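Local coordinates for protein putative ATP binding component of ABC-transporter (Escherichia coli, PDB 2R5O) that binds the O-antigen polysaccharide through this C-terminal, carbohydrate-binding domain of Wzt, the ATP-binding component of an ABC transporter that exports the polysaccharide, at the interface of chains A and B. Numbering follows the deposited sequence. Chains: chain A/B, Putative ATP binding component of ABC-transporter.

Contact 1: the interface of chains A and B. Residues chain A 103-105, 108; chain B 173-175.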
loop_
_atom_site.group_PDB
_atom_site.type_symbol
_atom_site.label_atom_id
_atom_site.label_comp_id
_atom_site.label_asym_id
_atom_site.label_seq_id
_atom_site.Cartn_x
_atom_site.Cartn_y
_atom_site.Cartn_z
ATOM N N GLY A 103 8.943 -3.845 -3.932
ATOM C CA GLY A 103 10.264 -4.427 -3.950
ATOM C C GLY A 103 11.260 -3.473 -3.375
ATOM O O GLY A 103 11.111 -2.255 -3.480
ATOM N N THR A 104 12.291 -4.042 -2.769
ATOM C CA THR A 104 13.385 -3.253 -2.227
ATOM C C THR A 104 14.601 -4.132 -2.075
ATOM O O THR A 104 14.576 -5.329 -2.340
ATOM C CB THR A 104 12.978 -2.575 -0.888
ATOM O OG1 THR A 104 13.979 -1.600 -0.534
ATOM C CG2 THR A 104 12.796 -3.581 0.240
ATOM N N ASN A 105 15.680 -3.516 -1.634
ATOM C CA ASN A 105 16.883 -4.244 -1.306
ATOM C C ASN A 105 17.579 -3.513 -0.170
ATOM O O ASN A 105 17.102 -2.490 0.297
ATOM C CB ASN A 105 17.747 -4.469 -2.552
ATOM C CG ASN A 105 18.295 -3.204 -3.141
ATOM O OD1 ASN A 105 18.627 -2.259 -2.450
ATOM N ND2 ASN A 105 18.469 -3.221 -4.469
ATOM N N LEU A 108 18.369 0.279 -1.054
ATOM C CA LEU A 108 17.188 1.146 -1.122
ATOM C C LEU A 108 16.497 1.272 0.235
ATOM O O LEU A 108 16.139 2.371 0.670
ATOM C CB LEU A 108 16.201 0.661 -2.183
ATOM C CG LEU A 108 16.749 0.604 -3.596
ATOM C CD1 LEU A 108 15.647 0.101 -4.540
ATOM C CD2 LEU A 108 17.282 1.972 -4.039
ATOM N N ASP B 173 12.966 5.968 -2.758
ATOM C CA ASP B 173 13.308 4.947 -3.713
ATOM C C ASP B 173 12.766 3.603 -3.267
ATOM O O ASP B 173 13.132 3.127 -2.195
ATOM C CB ASP B 173 14.819 4.861 -3.858
ATOM C CG ASP B 173 15.426 6.158 -4.311
ATOM O OD1 ASP B 173 14.958 6.649 -5.347
ATOM O OD2 ASP B 173 16.318 6.681 -3.610
ATOM N N PHE B 174 11.911 3.027 -4.090
ATOM C CA PHE B 174 11.292 1.722 -3.870
ATOM C C PHE B 174 10.714 1.283 -5.199
ATOM O O PHE B 174 10.523 2.087 -6.112
ATOM C CB PHE B 174 10.189 1.774 -2.798
ATOM C CG PHE B 174 9.011 2.654 -3.189
ATOM C CD1 PHE B 174 7.864 2.119 -3.799
ATOM C CD2 PHE B 174 9.059 4.018 -2.970
ATOM C CE1 PHE B 174 6.801 2.940 -4.150
ATOM C CE2 PHE B 174 7.989 4.830 -3.343
ATOM C CZ PHE B 174 6.896 4.280 -3.941
ATOM N N TRP B 175 10.403 0.010 -5.294
ATOM C CA TRP B 175 9.780 -0.560 -6.453
ATOM C C TRP B 175 8.391 -1.049 -6.115
ATOM O O TRP B 175 8.052 -1.259 -4.953
ATOM C CB TRP B 175 10.625 -1.703 -6.981
ATOM C CG TRP B 175 12.018 -1.317 -7.324
ATOM C CD1 TRP B 175 12.405 -0.254 -8.063
ATOM C CD2 TRP B 175 13.200 -2.030 -6.982
ATOM N NE1 TRP B 175 13.781 -0.264 -8.230
ATOM C CE2 TRP B 175 14.288 -1.341 -7.569
ATOM C CE3 TRP B 175 13.449 -3.174 -6.250
ATOM C CZ2 TRP B 175 15.605 -1.774 -7.448
ATOM C CZ3 TRP B 175 14.786 -3.609 -6.118
ATOM C CH2 TRP B 175 15.834 -2.893 -6.721
HETATM O O HOH W 1 12.933 0.842 -0.687
#

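Contact 2: the interface of chains A and B. Residues chain A 93, 130-131, 133, 178-180; chain B 178, 180.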
loop_
_atom_site.group_PDB
_atom_site.type_symbol
_atom_site.label_atom_id
_atom_site.label_comp_id
_atom_site.label_asym_id
_atom_site.label_seq_id
_atom_site.Cartn_x
_atom_site.Cartn_y
_atom_site.Cartn_z
ATOM N N ILE A 93 7.369 -8.554 -3.597
ATOM C CA ILE A 93 6.045 -9.022 -3.222
ATOM C C ILE A 93 5.113 -8.700 -4.383
ATOM O O ILE A 93 5.059 -7.556 -4.845
ATOM C CB ILE A 93 5.555 -8.380 -1.915
ATOM C CG1 ILE A 93 6.535 -8.659 -0.757
ATOM C CG2 ILE A 93 4.150 -8.875 -1.579
ATOM C CD1 ILE A 93 6.188 -7.941 0.539
ATOM N N LEU A 130 8.611 -5.188 7.823
ATOM C CA LEU A 130 7.683 -4.262 7.224
ATOM C C LEU A 130 6.264 -4.590 7.658
ATOM O O LEU A 130 5.954 -5.733 7.981
ATOM C CB LEU A 130 7.811 -4.273 5.690
ATOM C CG LEU A 130 7.558 -5.633 5.037
ATOM C CD1 LEU A 130 6.119 -5.792 4.590
ATOM C CD2 LEU A 130 8.515 -5.897 3.873
ATOM N N PRO A 131 5.413 -3.557 7.662
ATOM C CA PRO A 131 4.005 -3.746 7.953
ATOM C C PRO A 131 3.305 -4.272 6.704
ATOM O O PRO A 131 3.427 -3.693 5.628
ATOM C CB PRO A 131 3.537 -2.339 8.327
ATOM C CG PRO A 131 4.363 -1.457 7.519
ATOM C CD PRO A 131 5.710 -2.135 7.410
ATOM N N ASP A 133 0.801 -4.117 4.735
ATOM C CA ASP A 133 -0.321 -3.163 4.487
ATOM C C ASP A 133 -1.071 -3.553 3.171
ATOM O O ASP A 133 -1.055 -2.827 2.180
ATOM C CB ASP A 133 0.222 -1.717 4.447
ATOM C CG ASP A 133 0.646 -1.173 5.801
ATOM O OD1 ASP A 133 0.313 -1.755 6.841
ATOM O OD2 ASP A 133 1.332 -0.121 5.851
ATOM N N ILE A 178 -4.115 -2.614 -1.698
ATOM C CA ILE A 178 -3.108 -1.990 -0.831
ATOM C C ILE A 178 -3.777 -1.072 0.179
ATOM O O ILE A 178 -4.709 -0.333 -0.140
ATOM C CB ILE A 178 -2.066 -1.236 -1.672
ATOM C CG1 ILE A 178 -2.686 -0.191 -2.609
ATOM C CG2 ILE A 178 -1.260 -2.243 -2.484
ATOM C CD1 ILE A 178 -1.734 0.871 -3.069
ATOM N N ASP A 179 -3.273 -1.101 1.405
ATOM C CA ASP A 179 -3.853 -0.322 2.479
ATOM C C ASP A 179 -3.068 0.971 2.677
ATOM O O ASP A 179 -1.963 0.945 3.232
ATOM C CB ASP A 179 -3.897 -1.112 3.772
ATOM C CG ASP A 179 -4.768 -0.483 4.813
ATOM O OD1 ASP A 179 -5.271 0.641 4.634
ATOM O OD2 ASP A 179 -4.975 -1.157 5.841
ATOM N N LEU A 180 -3.639 2.096 2.255
ATOM C CA LEU A 180 -3.021 3.399 2.453
ATOM C C LEU A 180 -3.333 4.003 3.834
ATOM O O LEU A 180 -2.863 5.074 4.161
ATOM C CB LEU A 180 -3.441 4.360 1.340
ATOM C CG LEU A 180 -2.865 3.982 -0.027
ATOM C CD1 LEU A 180 -3.463 4.852 -1.113
ATOM C CD2 LEU A 180 -1.310 4.056 -0.050
ATOM N N ILE B 178 3.234 0.229 -4.133
ATOM C CA ILE B 178 3.172 0.859 -2.809
ATOM C C ILE B 178 4.507 0.757 -2.064
ATOM O O ILE B 178 5.137 -0.295 -2.043
ATOM C CB ILE B 178 2.043 0.244 -1.914
ATOM C CG1 ILE B 178 1.962 0.960 -0.554
ATOM C CG2 ILE B 178 2.210 -1.258 -1.764
ATOM C CD1 ILE B 178 0.741 0.687 0.302
ATOM N N LEU B 180 6.032 0.019 1.088
ATOM C CA LEU B 180 5.744 -0.611 2.381
ATOM C C LEU B 180 6.783 -0.242 3.436
ATOM O O LEU B 180 6.657 -0.671 4.586
ATOM C CB LEU B 180 5.606 -2.134 2.239
ATOM C CG LEU B 180 4.414 -2.585 1.384
ATOM C CD1 LEU B 180 4.417 -4.091 1.206
ATOM C CD2 LEU B 180 3.101 -2.103 1.940
#

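Contact 3: the interface of chains A and B. Residues chain A 104, 109, 127-130; chain B 182-184.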
loop_
_atom_site.group_PDB
_atom_site.type_symbol
_atom_site.label_atom_id
_atom_site.label_comp_id
_atom_site.label_asym_id
_atom_site.label_seq_id
_atom_site.Cartn_x
_atom_site.Cartn_y
_atom_site.Cartn_z
ATOM N N THR A 104 12.291 -4.042 -2.769
ATOM C CA THR A 104 13.385 -3.253 -2.227
ATOM C C THR A 104 14.601 -4.132 -2.075
ATOM O O THR A 104 14.576 -5.329 -2.340
ATOM C CB THR A 104 12.978 -2.575 -0.888
ATOM O OG1 THR A 104 13.979 -1.600 -0.534
ATOM C CG2 THR A 104 12.796 -3.581 0.240
ATOM N N ALA A 109 16.271 0.161 0.913
ATOM C CA ALA A 109 15.483 0.187 2.151
ATOM C C ALA A 109 16.148 1.023 3.215
ATOM O O ALA A 109 15.460 1.710 3.985
ATOM C CB ALA A 109 15.230 -1.191 2.672
ATOM N N LYS A 127 17.523 -9.399 7.359
ATOM C CA LYS A 127 16.147 -9.260 7.794
ATOM C C LYS A 127 15.507 -8.016 7.202
ATOM O O LYS A 127 16.025 -6.905 7.383
ATOM C CB LYS A 127 16.099 -9.202 9.328
ATOM C CG LYS A 127 14.689 -8.982 9.875
ATOM C CD LYS A 127 14.612 -9.112 11.374
ATOM C CE LYS A 127 15.102 -7.916 12.105
ATOM N NZ LYS A 127 14.675 -8.063 13.552
ATOM N N PHE A 128 14.352 -8.192 6.567
ATOM C CA PHE A 128 13.503 -7.081 6.116
ATOM C C PHE A 128 12.264 -7.104 7.011
ATOM O O PHE A 128 11.586 -8.129 7.094
ATOM C CB PHE A 128 13.074 -7.276 4.654
ATOM C CG PHE A 128 14.207 -7.142 3.679
ATOM C CD1 PHE A 128 14.464 -5.922 3.103
ATOM C CD2 PHE A 128 14.990 -8.223 3.344
ATOM C CE1 PHE A 128 15.500 -5.767 2.219
ATOM C CE2 PHE A 128 16.036 -8.070 2.452
ATOM C CZ PHE A 128 16.282 -6.860 1.901
ATOM N N SER A 129 11.964 -5.999 7.661
ATOM C CA SER A 129 10.814 -5.924 8.555
ATOM C C SER A 129 9.874 -4.850 8.012
ATOM O O SER A 129 10.294 -3.716 7.811
ATOM C CB SER A 129 11.239 -5.573 9.981
ATOM O OG SER A 129 12.112 -6.540 10.517
ATOM N N LEU A 130 8.611 -5.188 7.823
ATOM C CA LEU A 130 7.683 -4.262 7.224
ATOM C C LEU A 130 6.264 -4.590 7.658
ATOM O O LEU A 130 5.954 -5.733 7.981
ATOM C CB LEU A 130 7.811 -4.273 5.690
ATOM C CG LEU A 130 7.558 -5.633 5.037
ATOM C CD1 LEU A 130 6.119 -5.792 4.590
ATOM C CD2 LEU A 130 8.515 -5.897 3.873
ATOM N N SER B 182 9.959 -0.908 4.313
ATOM C CA SER B 182 10.719 -1.906 5.050
ATOM C C SER B 182 11.938 -1.325 5.754
ATOM O O SER B 182 12.619 -0.467 5.198
ATOM C CB SER B 182 11.205 -3.007 4.108
ATOM O OG SER B 182 11.795 -4.104 4.782
ATOM N N SER B 183 12.225 -1.821 6.937
ATOM C CA SER B 183 13.529 -1.653 7.541
ATOM C C SER B 183 14.416 -2.796 7.104
ATOM O O SER B 183 13.928 -3.788 6.569
ATOM C CB SER B 183 13.421 -1.628 9.054
ATOM O OG SER B 183 13.213 -2.952 9.475
ATOM N N PHE B 184 15.710 -2.633 7.276
ATOM C CA PHE B 184 16.682 -3.662 6.938
ATOM C C PHE B 184 17.727 -3.799 8.039
ATOM O O PHE B 184 18.216 -2.798 8.547
ATOM C CB PHE B 184 17.404 -3.345 5.629
ATOM C CG PHE B 184 18.438 -4.357 5.305
ATOM C CD1 PHE B 184 18.088 -5.558 4.751
ATOM C CD2 PHE B 184 19.748 -4.156 5.661
ATOM C CE1 PHE B 184 19.018 -6.514 4.513
ATOM C CE2 PHE B 184 20.692 -5.097 5.447
ATOM C CZ PHE B 184 20.324 -6.301 4.853
HETATM O O HOH W 2 14.953 -5.306 9.762
#

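Contact 1: the interface of chains A and B
A:Gly103 and B:Trp175 pair through their backbones as an antiparallel beta bridge. The amide N of B:Trp175 donates a hydrogen bond of 3.0 Å to A:Gly103 O, and A:Gly103 N donates one of 2.9 Å to B:Trp175 O. Having no side chain, A:Gly103 lets the indole lie close beside strand 100-105, with CE3 of B:Trp175 3.6 Å from A:Gly103 C.

Apolar contact centres on the same indole. Methyl CD1 of A:Leu108 sits over one face of the six-membered ring, towards its rim, 3.5 Å from B:Trp175 CZ2; this is a CH-pi contact for which a branched aliphatic tip and a broad aromatic face are well matched. The other branch, CD2, packs on B:Asp173 CB. At the outer end of the ring A:Asn105 ND2 approaches CH2 of B:Trp175 at 3.5 Å, its amide plane turned 89° from the indole.

Polar support comes from the same amide. CG of A:Asn105 stands between its backbone N and carbonyl carbon (chi1 66°), a position from which OD1 accepts a nearly straight hydrogen bond of 2.9 Å from A:Leu108 N in helix 106-109 while ND2 turns to the indole. One water links A:Thr104 OG1 to B:Asp173 O. Together these contacts fasten the swapped C-terminal segment of one chain to its partner.

Contact 2: the interface of chains A and B
B:Ile178 and A:Ile178 reach towards each other tip to tip, their CG2 methyls 3.7 Å apart. The two copies use different rotamers: in chain A CG1 stands between the backbone N and the carbonyl carbon (chi1 56°), whereas in chain B it is anti to the N (chi1 -178°). The two-fold is therefore inexact at these side chains, although CG2 faces CG2, and CD1 of B:Ile178 comes 3.9 Å from A:Ile178 CB. That CD1 also touches CD2 of A:Leu180 at 4.0 Å, where the two side chains run past one another in opposite directions.

B:Leu180 occupies the other half of the patch. Methyl CD2 of B:Leu180 rests 3.8 Å from CB of A:Asp133, the aspartate's aliphatic stem. Its CD1 approaches A:Leu130 CD1 at 4.2 Å. The ring of A:Pro131 meets the backbone of B:Leu180, with CD 3.3 Å from O.

A:Ile93 CD1 makes a peripheral contact, 4.3 Å from B:Leu180 CD1. Strand 86-95 holds A:Ile93 in place, and the end of strand 123-131 holds A:Leu130 and A:Pro131. No hydrogen bond crosses this patch, and branched aliphatic residues suit a contact built on shape. It packs the two crossing C-terminal segments against each other and against the partner domain, holding the swapped dimer at its centre.

Contact 3: the interface of chains A and B
Strand 183-185 of chain B adds to the edge of strand 123-131 of chain A as an antiparallel strand, the swapped element of this immunoglobulin-fold domain. A:Ser129 and B:Ser183 form one bridge: B:Ser183 N donates to A:Ser129 O at 2.8 Å, and A:Ser129 N returns a longer bond of 3.2 Å to B:Ser183 O. The latter oxygen also accepts from B:Ser182 OG at 2.8 Å, the two donors arriving from opposite faces of the carbonyl plane. B:Ser182 is suited to this place because its small hydroxyl, anti to the backbone N (chi1 -172°), can fold along its own chain to the next carbonyl; the same OG lies in plane at the edge of the A:Phe128 ring.

A:Phe128 and B:Phe184, paired in the neighbouring bridge, meet edge-to-face with planes 61° apart and centroids 5.0 Å apart. CG of B:Phe184 is anti to its backbone N (chi1 178°), which carries the ring towards A:Phe128; CD1 of B:Phe184 stands over that ring's face, towards its rim, 3.6 Å from A:Phe128 CZ. A:Ala109 offers a small methyl, CB, 3.7 Å from B:Ser182 O, leaving the incoming chain close to helix 106-109.

A water joins B:Ser183 OG, A:Ser129 OG and A:Lys127 O, tying hydroxyls to a backbone carbonyl beside the bridge. The contact lies on the chain A sheet, where the C-terminal strand of chain B pairs with strand 123-131 and passes near helix 106-109.

Contact 1 and contact 3 lie about 9 Å apart between the centres of their C-alpha atoms and share A:Thr104; contact 2 is about 13 Å from contact 1 and 12 Å from contact 3, with A:Leu130 common to contacts 2 and 3. On chain B they follow one another along a continuous C-terminal segment, which already pairs with chain A at contact 1, passes close to the two-fold axis at contact 2 and ends as an added strand at contact 3. The symmetric twins repeat this with the chains exchanged, so each domain is completed by its partner's tail, as expected of a domain-swapped dimer.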